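Local coordinates for carbohydrate deacetylase Agd3 (Neosartorya fumigata, PDB 6NWZ), which probably removes N-acetyl groups from the fungal exopolysaccharide galactosaminogalactan, a step required for biofilm formation, at residues Leu63-Leu66 with Gly72-Gly75; Tyr106-Gln109 with Gly113-Met116; Leu169-Ala174 with Ala186-Asn191; Ile216-Asp221 with His231-Trp236. All blocks are in the same frame, centred on the assembly; numbering follows the deposited sequence.

Interaction 1: residues Leu63-Leu66 with Gly72-Gly75; sequences LPAL and GNYG
Tyr74 reaches from residues Gly72-Gly75 toward Pro64 and Leu66, and its side chain can be followed outward. From CB, the first torsion sets CG anti to the carbonyl carbon (chi1 -60°), and this carries the ring across to the other segment. CD2 of Tyr74 lies 4.1 Å from CD2 of Leu66. One atom further, CE2 of Tyr74 has the carbonyl O of Ala65 at 3.6 Å, at the ring edge and near its plane. CZ then packs on CG of Pro64, 4.0 Å away. The hydroxyl OH of Tyr74 ends beside the proline ring, 3.4 Å from Pro64 CG. The two side chains run at about a right angle.

Leu66 and Asn73 sit next to the antiparallel strands 67-68 and 71-72, at the open end of a beta-hairpin in the CBM87 region. Gly72 belongs to the second of these strands. The open end is joined by a backbone hydrogen bond from Asn73 N to Leu66 O, 2.9 Å long and fairly straight at 166°. Beside it, CB of Asn73 packs 3.4 Å from Leu66 O. Tyr74 also touches Leu28 of strand 22-31 and Thr52 of strand 51-55.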
loop_
_atom_site.group_PDB
_atom_site.type_symbol
_atom_site.label_atom_id
_atom_site.label_comp_id
_atom_site.label_asym_id
_atom_site.label_seq_id
_atom_site.Cartn_x
_atom_site.Cartn_y
_atom_site.Cartn_z
ATOM N N LEU A 63 34.719 3.046 1.844
ATOM C CA LEU A 63 33.589 3.746 1.248
ATOM C C LEU A 63 33.701 3.745 -0.277
ATOM O O LEU A 63 34.803 3.670 -0.824
ATOM C CB LEU A 63 33.525 5.186 1.746
ATOM C CG LEU A 63 33.849 5.441 3.212
ATOM C CD1 LEU A 63 35.198 6.120 3.312
ATOM C CD2 LEU A 63 32.767 6.282 3.860
ATOM N N PRO A 64 32.573 3.830 -0.986
ATOM C CA PRO A 64 32.639 3.973 -2.448
ATOM C C PRO A 64 33.175 5.343 -2.845
ATOM O O PRO A 64 33.402 6.197 -1.982
ATOM C CB PRO A 64 31.182 3.782 -2.885
ATOM C CG PRO A 64 30.381 4.205 -1.687
ATOM C CD PRO A 64 31.184 3.752 -0.498
ATOM N N ALA A 65 33.386 5.559 -4.145
ATOM C CA ALA A 65 33.809 6.865 -4.642
ATOM C C ALA A 65 32.702 7.887 -4.402
ATOM O O ALA A 65 31.647 7.832 -5.043
ATOM C CB ALA A 65 34.158 6.785 -6.126
ATOM N N LEU A 66 32.942 8.828 -3.484
ATOM C CA LEU A 66 31.913 9.814 -3.158
ATOM C C LEU A 66 31.729 10.833 -4.277
ATOM O O LEU A 66 30.622 11.356 -4.456
ATOM C CB LEU A 66 32.246 10.524 -1.843
ATOM C CG LEU A 66 32.167 9.683 -0.566
ATOM C CD1 LEU A 66 32.368 10.539 0.672
ATOM C CD2 LEU A 66 30.836 8.976 -0.497
ATOM N N GLY A 72 29.225 14.900 -7.875
ATOM C CA GLY A 72 28.986 14.131 -6.665
ATOM C C GLY A 72 28.140 12.907 -6.971
ATOM O O GLY A 72 27.129 12.997 -7.677
ATOM N N ASN A 73 28.551 11.758 -6.434
ATOM C CA ASN A 73 27.908 10.495 -6.768
ATOM C C ASN A 73 26.666 10.200 -5.938
ATOM O O ASN A 73 25.939 9.256 -6.266
ATOM C CB ASN A 73 28.900 9.341 -6.612
ATOM C CG ASN A 73 29.808 9.194 -7.811
ATOM O OD1 ASN A 73 29.879 10.081 -8.661
ATOM N ND2 ASN A 73 30.510 8.069 -7.889
ATOM N N TYR A 74 26.399 10.971 -4.887
ATOM C CA TYR A 74 25.290 10.665 -3.994
ATOM C C TYR A 74 24.597 11.944 -3.553
ATOM O O TYR A 74 25.258 12.918 -3.179
ATOM C CB TYR A 74 25.771 9.872 -2.776
ATOM C CG TYR A 74 26.419 8.561 -3.153
ATOM C CD1 TYR A 74 25.650 7.435 -3.424
ATOM C CD2 TYR A 74 27.799 8.453 -3.256
ATOM C CE1 TYR A 74 26.239 6.235 -3.778
ATOM C CE2 TYR A 74 28.397 7.259 -3.607
ATOM C CZ TYR A 74 27.614 6.153 -3.866
ATOM O OH TYR A 74 28.213 4.964 -4.215
ATOM N N GLY A 75 23.270 11.933 -3.603
ATOM C CA GLY A 75 22.450 13.053 -3.205
ATOM C C GLY A 75 22.060 13.054 -1.753
ATOM O O GLY A 75 21.467 14.024 -1.267
#

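Interaction 2: residues Tyr106-Gln109 with Gly113-Met116; sequences YAYQ and GVRM
The backbone turns from helix to strand where Val114 N donates to Gln109 O (3.1 Å). This bond closes the C-terminal end of helix 99-112, a helix C-cap consistent with a Schellman motif, in the CBM87 region. Gly113 is the first residue to leave helical geometry and has positive phi (65°). The backbone then runs into strand 115-119.

Gln109 bonds across this turn through both backbone and side chain. Its NE2 donates to Val114 O over 3.1 Å, with the acceptor close to the amide plane. The side chain of Gln109 is extended beyond CG, which lets the amide reach past Val114 to Met116. A second, weak bond joins NE2 to Glu210 O on strand 209-214. The buried amide nitrogen thus has two carbonyl partners, which should limit its rotation.

Tyr108 packs against Val114: its CE2 lies 3.8 Å from Val114 CG2. Its OH bonds to Tyr74 O. Arg115 points away from the helix. Its NE forms a salt bridge with Glu210, a ligand of a bound zinc ion, and its NH1 bonds to Trp236 O.

Met116 crosses Gln109 at about a right angle. Its sulfur SD sits at the ring edge of Tyr106, 4.5 Å from CE1. The Met116 side chain bends at chi3 (-66°), bringing its methyl CE to 3.2 Å from Gln109 OE1.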
loop_
_atom_site.group_PDB
_atom_site.type_symbol
_atom_site.label_atom_id
_atom_site.label_comp_id
_atom_site.label_asym_id
_atom_site.label_seq_id
_atom_site.Cartn_x
_atom_site.Cartn_y
_atom_site.Cartn_z
ATOM N N TYR A 106 31.689 13.882 5.923
ATOM C CA TYR A 106 31.401 15.272 6.269
ATOM C C TYR A 106 31.956 16.226 5.220
ATOM O O TYR A 106 31.323 17.237 4.891
ATOM C CB TYR A 106 31.974 15.611 7.647
ATOM C CG TYR A 106 31.434 14.773 8.784
ATOM C CD1 TYR A 106 30.191 14.157 8.696
ATOM C CD2 TYR A 106 32.172 14.595 9.949
ATOM C CE1 TYR A 106 29.700 13.388 9.737
ATOM C CE2 TYR A 106 31.688 13.829 10.993
ATOM C CZ TYR A 106 30.454 13.229 10.881
ATOM O OH TYR A 106 29.973 12.467 11.920
ATOM N N ALA A 107 33.143 15.925 4.688
ATOM C CA ALA A 107 33.726 16.772 3.653
ATOM C C ALA A 107 32.881 16.747 2.388
ATOM O O ALA A 107 32.709 17.778 1.726
ATOM C CB ALA A 107 35.155 16.325 3.351
ATOM N N TYR A 108 32.346 15.576 2.037
ATOM C CA TYR A 108 31.470 15.487 0.876
ATOM C C TYR A 108 30.210 16.318 1.078
ATOM O O TYR A 108 29.768 17.018 0.158
ATOM C CB TYR A 108 31.122 14.026 0.593
ATOM C CG TYR A 108 30.194 13.833 -0.583
ATOM C CD1 TYR A 108 30.600 14.154 -1.874
ATOM C CD2 TYR A 108 28.914 13.324 -0.405
ATOM C CE1 TYR A 108 29.752 13.980 -2.955
ATOM C CE2 TYR A 108 28.059 13.145 -1.480
ATOM C CZ TYR A 108 28.483 13.474 -2.752
ATOM O OH TYR A 108 27.635 13.295 -3.822
ATOM N N GLN A 109 29.629 16.269 2.282
ATOM C CA GLN A 109 28.426 17.048 2.567
ATOM C C GLN A 109 28.657 18.536 2.339
ATOM O O GLN A 109 27.771 19.240 1.840
ATOM C CB GLN A 109 27.968 16.814 4.005
ATOM C CG GLN A 109 27.533 15.404 4.322
ATOM C CD GLN A 109 26.794 15.325 5.642
ATOM O OE1 GLN A 109 27.227 14.646 6.573
ATOM N NE2 GLN A 109 25.667 16.024 5.728
ATOM N N GLY A 113 26.973 20.100 -0.885
ATOM C CA GLY A 113 25.668 20.474 -0.347
ATOM C C GLY A 113 24.729 19.311 -0.108
ATOM O O GLY A 113 23.521 19.432 -0.346
ATOM N N VAL A 114 25.257 18.189 0.373
ATOM C CA VAL A 114 24.500 16.953 0.524
ATOM C C VAL A 114 24.149 16.754 1.992
ATOM O O VAL A 114 24.980 16.976 2.881
ATOM C CB VAL A 114 25.298 15.758 -0.034
ATOM C CG1 VAL A 114 24.576 14.453 0.229
ATOM C CG2 VAL A 114 25.527 15.937 -1.521
ATOM N N ARG A 115 22.912 16.341 2.247
ATOM C CA ARG A 115 22.420 16.135 3.599
ATOM C C ARG A 115 22.629 14.690 4.041
ATOM O O ARG A 115 22.813 13.783 3.225
ATOM C CB ARG A 115 20.939 16.508 3.685
ATOM C CG ARG A 115 20.684 18.000 3.524
ATOM C CD ARG A 115 19.203 18.312 3.412
ATOM N NE ARG A 115 18.943 19.745 3.502
ATOM C CZ ARG A 115 17.731 20.289 3.444
ATOM N NH1 ARG A 115 16.662 19.522 3.290
ATOM N NH2 ARG A 115 17.589 21.602 3.542
ATOM N N MET A 116 22.604 14.490 5.359
ATOM C CA MET A 116 22.762 13.175 5.965
ATOM C C MET A 116 21.663 12.940 6.990
ATOM O O MET A 116 21.291 13.851 7.737
ATOM C CB MET A 116 24.133 13.024 6.634
ATOM C CG MET A 116 24.287 11.757 7.457
ATOM S SD MET A 116 25.912 11.606 8.218
ATOM C CE MET A 116 26.949 11.427 6.769
#

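Interaction 3: residues Leu169-Ala174 with Ala186-Asn191; sequences LWHYPA and AQFAPN
The rings of His171 and Phe188 meet obliquely, with planes at 31° and centroids 4.3 Å apart. Over one face of Phe188 lies CD2 of His171, offset toward the rim. Phe188 CE1 in turn lies over one face of the imidazole. The closest approach is His171 CD2 to Phe188 CZ, 3.4 Å. At the edge of the Phe188 ring, near its plane, is the carbonyl O of Tyr172, 4.0 Å from CE2. CA of Pro173 packs against CD2 of the same ring at 3.9 Å.

CG of His171 sits between its backbone N and carbonyl carbon (chi1 51°). This folds the imidazole back along its own segment, where ND1 donates to Leu169 O (2.9 Å). The acceptor is close to the ring plane. NE2 bonds to Gln143 OE1. Both ring nitrogens are therefore engaged, which should fix the ring rotation beside Phe188.

The contact is buried packing, away from the zinc sites. It joins the loop before strand 174-176 to strand 182-188. Phe188 also touches Ser198 and Ala200 of the antiparallel strand 198-206, while Leu169 packs on Thr225 and Ser226 of helix 224-237.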
loop_
_atom_site.group_PDB
_atom_site.type_symbol
_atom_site.label_atom_id
_atom_site.label_comp_id
_atom_site.label_asym_id
_atom_site.label_seq_id
_atom_site.Cartn_x
_atom_site.Cartn_y
_atom_site.Cartn_z
ATOM N N LEU A 169 9.608 0.466 20.208
ATOM C CA LEU A 169 10.773 1.109 19.619
ATOM C C LEU A 169 11.606 1.712 20.742
ATOM O O LEU A 169 11.144 2.617 21.445
ATOM C CB LEU A 169 10.356 2.189 18.621
ATOM C CG LEU A 169 9.479 1.765 17.442
ATOM C CD1 LEU A 169 9.080 2.975 16.600
ATOM C CD2 LEU A 169 10.200 0.731 16.596
ATOM N N TRP A 170 12.822 1.204 20.920
ATOM C CA TRP A 170 13.704 1.755 21.938
ATOM C C TRP A 170 14.155 3.151 21.521
ATOM O O TRP A 170 14.607 3.351 20.390
ATOM C CB TRP A 170 14.907 0.836 22.147
ATOM C CG TRP A 170 15.651 1.099 23.417
ATOM C CD1 TRP A 170 16.865 1.709 23.545
ATOM C CD2 TRP A 170 15.228 0.762 24.744
ATOM N NE1 TRP A 170 17.225 1.771 24.872
ATOM C CE2 TRP A 170 16.236 1.198 25.627
ATOM C CE3 TRP A 170 14.096 0.132 25.271
ATOM C CZ2 TRP A 170 16.145 1.025 27.006
ATOM C CZ3 TRP A 170 14.005 -0.033 26.641
ATOM C CH2 TRP A 170 15.024 0.410 27.492
ATOM N N HIS A 171 14.021 4.121 22.429
ATOM C CA HIS A 171 14.425 5.496 22.149
ATOM C C HIS A 171 15.145 6.076 23.362
ATOM O O HIS A 171 15.265 5.437 24.409
ATOM C CB HIS A 171 13.225 6.358 21.750
ATOM C CG HIS A 171 12.072 6.267 22.697
ATOM N ND1 HIS A 171 11.138 5.254 22.637
ATOM C CD2 HIS A 171 11.696 7.065 23.725
ATOM C CE1 HIS A 171 10.235 5.432 23.586
ATOM N NE2 HIS A 171 10.553 6.521 24.263
ATOM N N TYR A 172 15.648 7.301 23.209
ATOM C CA TYR A 172 16.408 7.971 24.262
ATOM C C TYR A 172 15.950 9.421 24.350
ATOM O O TYR A 172 16.309 10.245 23.493
ATOM C CB TYR A 172 17.911 7.906 24.005
ATOM C CG TYR A 172 18.439 6.538 23.641
ATOM C CD1 TYR A 172 18.465 6.118 22.317
ATOM C CD2 TYR A 172 18.926 5.672 24.615
ATOM C CE1 TYR A 172 18.950 4.874 21.970
ATOM C CE2 TYR A 172 19.415 4.420 24.275
ATOM C CZ TYR A 172 19.423 4.028 22.948
ATOM O OH TYR A 172 19.905 2.789 22.586
ATOM N N PRO A 173 15.152 9.767 25.356
ATOM C CA PRO A 173 14.782 11.172 25.555
ATOM C C PRO A 173 16.021 12.046 25.679
ATOM O O PRO A 173 16.958 11.726 26.414
ATOM C CB PRO A 173 13.972 11.140 26.852
ATOM C CG PRO A 173 13.397 9.758 26.886
ATOM C CD PRO A 173 14.455 8.870 26.292
ATOM N N ALA A 174 16.028 13.154 24.943
ATOM C CA ALA A 174 17.230 13.949 24.751
ATOM C C ALA A 174 16.973 15.410 25.087
ATOM O O ALA A 174 15.830 15.847 25.259
ATOM C CB ALA A 174 17.744 13.830 23.312
ATOM N N ALA A 186 10.920 16.864 16.591
ATOM C CA ALA A 186 10.005 15.901 17.183
ATOM C C ALA A 186 10.223 15.870 18.688
ATOM O O ALA A 186 11.291 16.227 19.191
ATOM C CB ALA A 186 10.188 14.496 16.592
ATOM N N GLN A 187 9.201 15.415 19.406
ATOM C CA GLN A 187 9.193 15.547 20.856
ATOM C C GLN A 187 8.497 14.347 21.482
ATOM O O GLN A 187 7.435 13.926 21.013
ATOM C CB GLN A 187 8.500 16.855 21.256
ATOM C CG GLN A 187 8.429 17.134 22.734
ATOM C CD GLN A 187 7.905 18.526 23.024
ATOM O OE1 GLN A 187 6.775 18.695 23.480
ATOM N NE2 GLN A 187 8.728 19.530 22.760
ATOM N N PHE A 188 9.114 13.789 22.524
ATOM C CA PHE A 188 8.486 12.737 23.310
ATOM C C PHE A 188 7.559 13.360 24.345
ATOM O O PHE A 188 7.974 14.227 25.120
ATOM C CB PHE A 188 9.533 11.875 24.015
ATOM C CG PHE A 188 10.371 11.049 23.087
ATOM C CD1 PHE A 188 9.781 10.157 22.209
ATOM C CD2 PHE A 188 11.753 11.161 23.097
ATOM C CE1 PHE A 188 10.554 9.391 21.353
ATOM C CE2 PHE A 188 12.533 10.395 22.247
ATOM C CZ PHE A 188 11.931 9.512 21.371
ATOM N N ALA A 189 6.310 12.911 24.360
ATOM C CA ALA A 189 5.361 13.379 25.348
ATOM C C ALA A 189 5.676 12.775 26.714
ATOM O O ALA A 189 6.318 11.725 26.807
ATOM C CB ALA A 189 3.939 13.016 24.927
ATOM N N PRO A 190 5.250 13.428 27.791
ATOM C CA PRO A 190 5.373 12.811 29.115
ATOM C C PRO A 190 4.549 11.535 29.197
ATOM O O PRO A 190 3.609 11.316 28.430
ATOM C CB PRO A 190 4.836 13.890 30.064
ATOM C CG PRO A 190 5.013 15.171 29.314
ATOM C CD PRO A 190 4.786 14.824 27.872
ATOM N N ASN A 191 4.924 10.674 30.142
ATOM C CA ASN A 191 4.227 9.408 30.324
ATOM C C ASN A 191 4.363 8.926 31.761
ATOM O O ASN A 191 4.536 9.735 32.676
ATOM C CB ASN A 191 4.758 8.354 29.348
ATOM C CG ASN A 191 6.229 8.042 29.560
ATOM O OD1 ASN A 191 6.947 8.795 30.216
ATOM N ND2 ASN A 191 6.686 6.929 28.994
#

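Interaction 4: residues Ile216-Asp221 with His231-Trp236; sequences IGFATD and HAWITW
Phe218 presents its ring to the indole of Trp233, and the two form an offset edge-to-face pair. The edge of Trp233 is turned toward the face of Phe218. The planes stand at 76°, and the centroids of the phenyl and the five-membered ring are 5.6 Å apart. The touch is made by few atoms. CE2 of Phe218 lies 3.9 Å from NE1 of Trp233, near the indole plane. The same CE2 is 4.2 Å from Trp233 CD1. The pyrrole side of the indole therefore makes the contact.

Both side chains leave their backbones toward each other. CG of Trp233 lies between its backbone N and carbonyl carbon (chi1 69°), and the indole reaches out from the helix. The two aromatic side chains bridge the distance between backbones. The nearest CA atoms, those of Phe218 and Trp233, are 12.0 Å apart. CG1 of Ile234 lies over one face of the indole, 3.5 Å above the plane and toward the rim.

The pair joins helix 224-237 to the loop that leads into it from strand 209-214. Further rings extend the cluster: Phe218 meets Phe119 and stands edge-to-face with Phe214. Trp233 also packs on Val117 and Met212 of the neighbouring parallel strands 115-119 and 209-214.

With no hydrogen bond across it, the contact probably rests on dispersion, with perhaps a weak electrostatic part from the polar indole edge. Its small area, 57 Å², fits a modest contribution.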
loop_
_atom_site.group_PDB
_atom_site.type_symbol
_atom_site.label_atom_id
_atom_site.label_comp_id
_atom_site.label_asym_id
_atom_site.label_seq_id
_atom_site.Cartn_x
_atom_site.Cartn_y
_atom_site.Cartn_z
ATOM N N ILE A 216 15.500 7.445 18.080
ATOM C CA ILE A 216 14.579 6.327 18.241
ATOM C C ILE A 216 14.912 5.294 17.175
ATOM O O ILE A 216 15.388 5.633 16.088
ATOM C CB ILE A 216 13.103 6.793 18.152
ATOM C CG1 ILE A 216 12.145 5.620 18.350
ATOM C CG2 ILE A 216 12.826 7.500 16.826
ATOM C CD1 ILE A 216 10.696 6.032 18.399
ATOM N N GLY A 217 14.693 4.022 17.503
ATOM C CA GLY A 217 14.920 2.967 16.533
ATOM C C GLY A 217 13.841 2.929 15.464
ATOM O O GLY A 217 12.717 3.391 15.659
ATOM N N PHE A 218 14.200 2.368 14.312
ATOM C CA PHE A 218 13.283 2.192 13.195
ATOM C C PHE A 218 13.059 0.709 12.917
ATOM O O PHE A 218 13.968 -0.112 13.080
ATOM C CB PHE A 218 13.813 2.887 11.940
ATOM C CG PHE A 218 13.435 4.334 11.850
ATOM C CD1 PHE A 218 13.962 5.261 12.729
ATOM C CD2 PHE A 218 12.556 4.767 10.874
ATOM C CE1 PHE A 218 13.612 6.598 12.639
ATOM C CE2 PHE A 218 12.204 6.100 10.777
ATOM C CZ PHE A 218 12.732 7.016 11.659
ATOM N N ALA A 219 11.837 0.367 12.498
ATOM C CA ALA A 219 11.473 -1.015 12.197
ATOM C C ALA A 219 10.277 -0.968 11.249
ATOM O O ALA A 219 9.125 -1.176 11.636
ATOM C CB ALA A 219 11.156 -1.807 13.464
ATOM N N THR A 220 10.562 -0.660 9.982
ATOM C CA THR A 220 9.510 -0.550 8.978
ATOM C C THR A 220 8.816 -1.879 8.704
ATOM O O THR A 220 7.764 -1.881 8.059
ATOM C CB THR A 220 10.086 0.012 7.677
ATOM O OG1 THR A 220 11.062 -0.900 7.150
ATOM C CG2 THR A 220 10.743 1.367 7.930
ATOM N N ASP A 221 9.367 -2.999 9.179
ATOM C CA ASP A 221 8.748 -4.296 8.917
ATOM C C ASP A 221 7.464 -4.483 9.720
ATOM O O ASP A 221 6.502 -5.078 9.222
ATOM C CB ASP A 221 9.737 -5.428 9.216
ATOM C CG ASP A 221 10.580 -5.165 10.454
ATOM O OD1 ASP A 221 11.040 -4.017 10.637
ATOM O OD2 ASP A 221 10.792 -6.107 11.244
ATOM N N HIS A 231 8.783 9.441 6.230
ATOM C CA HIS A 231 8.460 10.467 5.248
ATOM C C HIS A 231 9.072 11.815 5.601
ATOM O O HIS A 231 9.229 12.668 4.720
ATOM C CB HIS A 231 6.944 10.582 5.104
ATOM C CG HIS A 231 6.292 9.309 4.670
ATOM N ND1 HIS A 231 6.403 8.819 3.386
ATOM C CD2 HIS A 231 5.535 8.415 5.350
ATOM C CE1 HIS A 231 5.735 7.683 3.293
ATOM N NE2 HIS A 231 5.199 7.415 4.471
ATOM N N ALA A 232 9.432 12.026 6.865
ATOM C CA ALA A 232 10.108 13.261 7.234
ATOM C C ALA A 232 11.542 13.274 6.717
ATOM O O ALA A 232 11.956 14.220 6.037
ATOM C CB ALA A 232 10.070 13.446 8.750
ATOM N N TRP A 233 12.317 12.223 7.010
ATOM C CA TRP A 233 13.726 12.260 6.634
ATOM C C TRP A 233 13.933 12.025 5.143
ATOM O O TRP A 233 14.911 12.525 4.580
ATOM C CB TRP A 233 14.547 11.264 7.470
ATOM C CG TRP A 233 14.315 9.790 7.238
ATOM C CD1 TRP A 233 13.587 8.946 8.027
ATOM C CD2 TRP A 233 14.856 8.979 6.180
ATOM N NE1 TRP A 233 13.621 7.670 7.516
ATOM C CE2 TRP A 233 14.392 7.662 6.383
ATOM C CE3 TRP A 233 15.673 9.241 5.075
ATOM C CZ2 TRP A 233 14.719 6.612 5.525
ATOM C CZ3 TRP A 233 15.995 8.196 4.221
ATOM C CH2 TRP A 233 15.519 6.898 4.452
ATOM N N ILE A 234 13.026 11.303 4.482
ATOM C CA ILE A 234 13.134 11.136 3.034
ATOM C C ILE A 234 12.887 12.462 2.325
ATOM O O ILE A 234 13.651 12.862 1.438
ATOM C CB ILE A 234 12.169 10.046 2.538
ATOM C CG1 ILE A 234 12.594 8.676 3.071
ATOM C CG2 ILE A 234 12.112 10.044 1.015
ATOM C CD1 ILE A 234 11.664 7.559 2.675
ATOM N N THR A 235 11.813 13.164 2.703
ATOM C CA THR A 235 11.511 14.449 2.078
ATOM C C THR A 235 12.603 15.471 2.364
ATOM O O THR A 235 12.960 16.273 1.492
ATOM C CB THR A 235 10.162 14.977 2.566
ATOM O OG1 THR A 235 9.157 13.968 2.417
ATOM C CG2 THR A 235 9.758 16.203 1.767
ATOM N N TRP A 236 13.139 15.464 3.585
ATOM C CA TRP A 236 14.201 16.404 3.931
ATOM C C TRP A 236 15.503 16.049 3.224
ATOM O O TRP A 236 16.210 16.937 2.733
ATOM C CB TRP A 236 14.400 16.431 5.446
ATOM C CG TRP A 236 15.481 17.366 5.896
ATOM C CD1 TRP A 236 15.364 18.708 6.111
ATOM C CD2 TRP A 236 16.844 17.030 6.194
ATOM N NE1 TRP A 236 16.568 19.230 6.519
ATOM C CE2 TRP A 236 17.493 18.221 6.578
ATOM C CE3 TRP A 236 17.578 15.840 6.170
ATOM C CZ2 TRP A 236 18.840 18.258 6.934
ATOM C CZ3 TRP A 236 18.917 15.879 6.526
ATOM C CH2 TRP A 236 19.532 17.080 6.902
#

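In the fold
From the N terminus, interaction 1 closes the short hairpin around strands 67-68 and 71-72. Interaction 2 then closes the turn from helix 99-112 into strand 115-119. These two touch through Tyr74 and Tyr108. Interaction 3 closes the longer excursion from the loop before strand 174-176 to strand 182-188. Interaction 4 closes the passage from the loop after strand 209-214 into helix 224-237. All four follow in series; none nests or crosses. Interactions 3 and 4 meet where Trp170 O bonds with Gly217 N and Leu169 packs on Ile216. Interaction 4 also reaches interaction 2 through Arg115 and Trp236, linking helix 224-237 to strand 115-119 within one family region.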